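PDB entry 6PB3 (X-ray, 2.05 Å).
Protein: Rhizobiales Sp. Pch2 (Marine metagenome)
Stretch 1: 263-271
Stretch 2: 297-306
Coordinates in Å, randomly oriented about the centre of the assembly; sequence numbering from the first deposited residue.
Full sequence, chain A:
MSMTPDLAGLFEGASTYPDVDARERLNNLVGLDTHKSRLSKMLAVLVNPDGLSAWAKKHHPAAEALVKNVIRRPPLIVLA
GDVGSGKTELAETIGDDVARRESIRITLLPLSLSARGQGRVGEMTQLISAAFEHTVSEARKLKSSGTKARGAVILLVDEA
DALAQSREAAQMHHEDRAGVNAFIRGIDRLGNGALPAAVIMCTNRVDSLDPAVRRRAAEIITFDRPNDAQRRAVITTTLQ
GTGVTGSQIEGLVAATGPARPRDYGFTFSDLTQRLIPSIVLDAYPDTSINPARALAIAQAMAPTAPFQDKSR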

# COMPACT_ATOMS: atom_id res chain seq x y z
N ASP A 263 -4.70 19.53 -9.37
CA ASP A 263 -5.80 20.25 -10.00
C ASP A 263 -7.16 19.67 -9.64
O ASP A 263 -7.90 19.22 -10.51
CB ASP A 263 -5.62 20.27 -11.52
N TYR A 264 -7.50 19.67 -8.35
CA TYR A 264 -8.83 19.33 -7.87
C TYR A 264 -9.42 20.54 -7.16
O TYR A 264 -8.70 21.35 -6.57
CB TYR A 264 -8.79 18.12 -6.93
CG TYR A 264 -7.71 18.21 -5.87
CD1 TYR A 264 -7.93 18.94 -4.70
CD2 TYR A 264 -6.48 17.57 -6.02
CE1 TYR A 264 -6.96 19.04 -3.73
CE2 TYR A 264 -5.50 17.67 -5.05
CZ TYR A 264 -5.75 18.40 -3.90
OH TYR A 264 -4.79 18.50 -2.92
N GLY A 265 -10.74 20.68 -7.21
CA GLY A 265 -11.42 21.80 -6.59
C GLY A 265 -11.96 21.48 -5.21
O GLY A 265 -11.70 20.41 -4.64
N PHE A 266 -12.70 22.43 -4.65
CA PHE A 266 -13.35 22.21 -3.36
C PHE A 266 -14.38 21.09 -3.45
O PHE A 266 -15.05 20.91 -4.47
CB PHE A 266 -14.07 23.48 -2.88
CG PHE A 266 -13.17 24.52 -2.26
CD1 PHE A 266 -11.92 24.79 -2.78
CD2 PHE A 266 -13.60 25.25 -1.16
CE1 PHE A 266 -11.11 25.77 -2.22
CE2 PHE A 266 -12.80 26.22 -0.59
CZ PHE A 266 -11.55 26.48 -1.12
N THR A 267 -14.51 20.33 -2.37
CA THR A 267 -15.67 19.47 -2.21
C THR A 267 -16.88 20.30 -1.79
O THR A 267 -16.77 21.51 -1.54
CB THR A 267 -15.40 18.38 -1.16
OG1 THR A 267 -15.25 18.96 0.13
CG2 THR A 267 -14.11 17.60 -1.49
N PHE A 268 -18.04 19.65 -1.74
CA PHE A 268 -19.23 20.28 -1.18
C PHE A 268 -19.02 20.61 0.29
O PHE A 268 -19.44 21.67 0.77
CB PHE A 268 -20.46 19.35 -1.34
CG PHE A 268 -21.10 19.37 -2.73
CD1 PHE A 268 -21.82 20.48 -3.16
CD2 PHE A 268 -21.01 18.27 -3.57
CE1 PHE A 268 -22.43 20.50 -4.42
CE2 PHE A 268 -21.63 18.27 -4.84
CZ PHE A 268 -22.33 19.40 -5.26
N SER A 269 -18.39 19.70 1.02
CA SER A 269 -18.00 19.95 2.41
C SER A 269 -17.10 21.17 2.54
O SER A 269 -17.29 22.00 3.43
CB SER A 269 -17.30 18.73 2.98
OG SER A 269 -16.97 18.96 4.33
N ASP A 270 -16.06 21.27 1.70
CA ASP A 270 -15.20 22.45 1.74
C ASP A 270 -16.00 23.74 1.58
O ASP A 270 -15.65 24.77 2.17
CB ASP A 270 -14.11 22.36 0.66
CG ASP A 270 -13.13 21.20 0.89
OD1 ASP A 270 -13.02 20.71 2.05
OD2 ASP A 270 -12.44 20.79 -0.08
N LEU A 271 -17.08 23.72 0.80
CA LEU A 271 -17.87 24.94 0.68
C LEU A 271 -18.73 25.18 1.92
O LEU A 271 -18.77 26.30 2.44
CB LEU A 271 -18.74 24.90 -0.58
CG LEU A 271 -18.01 24.91 -1.93
CD1 LEU A 271 -18.96 24.60 -3.08
CD2 LEU A 271 -17.30 26.25 -2.14
N ILE A 297 -9.90 34.71 1.70
CA ILE A 297 -10.12 33.49 2.47
C ILE A 297 -10.20 32.28 1.54
O ILE A 297 -9.55 31.25 1.78
CB ILE A 297 -11.40 33.62 3.32
CG1 ILE A 297 -11.18 34.65 4.44
CG2 ILE A 297 -11.78 32.28 3.89
CD1 ILE A 297 -12.45 35.08 5.15
N ALA A 298 -10.97 32.39 0.46
CA ALA A 298 -11.12 31.26 -0.46
C ALA A 298 -9.78 30.84 -1.05
O ALA A 298 -9.51 29.65 -1.22
CB ALA A 298 -12.11 31.60 -1.58
N GLN A 299 -8.93 31.82 -1.37
CA GLN A 299 -7.68 31.52 -2.06
C GLN A 299 -6.65 30.90 -1.13
O GLN A 299 -5.92 29.98 -1.52
CB GLN A 299 -7.13 32.79 -2.71
CG GLN A 299 -8.00 33.36 -3.83
CD GLN A 299 -7.29 34.47 -4.59
OE1 GLN A 299 -6.32 35.05 -4.10
NE2 GLN A 299 -7.76 34.75 -5.80
N ALA A 300 -6.57 31.39 0.11
CA ALA A 300 -5.65 30.81 1.09
C ALA A 300 -6.10 29.44 1.55
O ALA A 300 -5.29 28.68 2.09
CB ALA A 300 -5.51 31.75 2.29
N MSE A 301 -7.37 29.09 1.35
CA MSE A 301 -7.88 27.85 1.86
C MSE A 301 -7.61 26.73 0.85
O MSE A 301 -7.94 26.85 -0.33
CB MSE A 301 -9.38 28.00 2.16
CG MSE A 301 -10.06 26.76 2.67
SE MSE A 301 -11.97 27.15 2.91
CE MSE A 301 -11.80 28.33 4.50
N ALA A 302 -7.00 25.63 1.32
CA ALA A 302 -6.70 24.54 0.39
C ALA A 302 -7.81 23.49 0.42
O ALA A 302 -8.33 23.18 1.50
CB ALA A 302 -5.36 23.86 0.72
N PRO A 303 -8.17 22.93 -0.73
CA PRO A 303 -9.25 21.94 -0.78
C PRO A 303 -8.87 20.67 -0.04
O PRO A 303 -7.69 20.38 0.20
CB PRO A 303 -9.42 21.66 -2.28
CG PRO A 303 -8.72 22.78 -2.98
CD PRO A 303 -7.62 23.23 -2.07
N THR A 304 -9.89 19.90 0.34
CA THR A 304 -9.65 18.59 0.91
C THR A 304 -9.01 17.69 -0.15
O THR A 304 -9.51 17.57 -1.27
CB THR A 304 -10.95 17.97 1.42
OG1 THR A 304 -11.53 18.82 2.42
CG2 THR A 304 -10.68 16.61 2.04
N ALA A 305 -7.89 17.07 0.20
CA ALA A 305 -7.18 16.23 -0.75
C ALA A 305 -7.94 14.91 -0.95
O ALA A 305 -8.55 14.39 -0.01
CB ALA A 305 -5.77 15.95 -0.26
N PRO A 306 -7.92 14.36 -2.17
CA PRO A 306 -8.56 13.07 -2.45
C PRO A 306 -7.77 11.90 -1.86
O PRO A 306 -8.32 11.14 -1.07
CB PRO A 306 -8.56 13.00 -3.98
CG PRO A 306 -7.32 13.72 -4.36
CD PRO A 306 -7.15 14.84 -3.34

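The contact joins the start of one helix to the segment that follows the end of another. Stretch 1 runs as a loop into a helix that begins at Phe-268. Stretch 2 leaves its helix at Met-301 and continues as an extended loop. The two stretches come closest, CA to CA, at Phe-266 and Pro-303, 4.9 Å apart.

Pro-303 is the central bump, and its ring fills the hollow among Tyr-264, Gly-265, Phe-266 and Asp-270. Pro-303 CB lies 3.5 Å from Gly-265 O and 3.9 Å from Tyr-264 CE1, near the plane of the tyrosine ring and at its edge. Pro-303 CG lies 3.8 Å from Phe-266 CD1. Gly-265 has no side chain, and its carbonyl oxygen packs directly on the proline.

Phe-266 reaches the contact with the end of its side chain. Its CA-to-CB bond points away from stretch 2, but the ring comes back to it. The ring tip enters the turn where the helix of stretch 2 ends. Phe-266 CZ is 3.8 Å from Ala-298 O and 3.7 Å from Met-301 O. Met-301 is a selenomethionine, and its SE lies 3.7 Å from Phe-266 CE2. Met-301 SE is 4.9 Å from the centroid of the Phe-266 ring and lies obliquely to it.

Tyr-264 packs along the later part of the loop. Pro-306 CD lies over one face of its ring, 3.8 Å from the centroid of Tyr-264 and 16° off the ring normal. This is a CH-pi contact. Tyr-264 OH is 3.8 Å from Ala-305 CB, although the CA-to-CB bond of Ala-305 points away overall.

Asp-270 supplies the polar anchor. Its CA-to-CB bond points toward stretch 2, and both carboxylate oxygens bond to Thr-304. Thr-304 N donates to Asp-270 OD2 at 2.7 Å, and the N-H...O angle of 176° is almost straight. Thr-304 OG1 donates to Asp-270 OD1 at 2.4 Å, which is very short. The carboxylate thus binds Thr-304 through both its backbone N and its side-chain OG1. Asp-270 OD2 also lies 3.5 Å from Pro-303 CA, so the carboxylate packs against the proline as well.

The same aspartate is fixed within its own stretch. Thr-267 N donates to Asp-270 OD2 at 3.1 Å. In return, Asp-270 N donates to Thr-267 OG1 at 2.9 Å, which caps the helix. These paired bonds link the helix start to the carboxylate that grips Thr-304. Thr-267 adds a looser apolar touch, with its CG2 4.3 Å from Thr-304 CB.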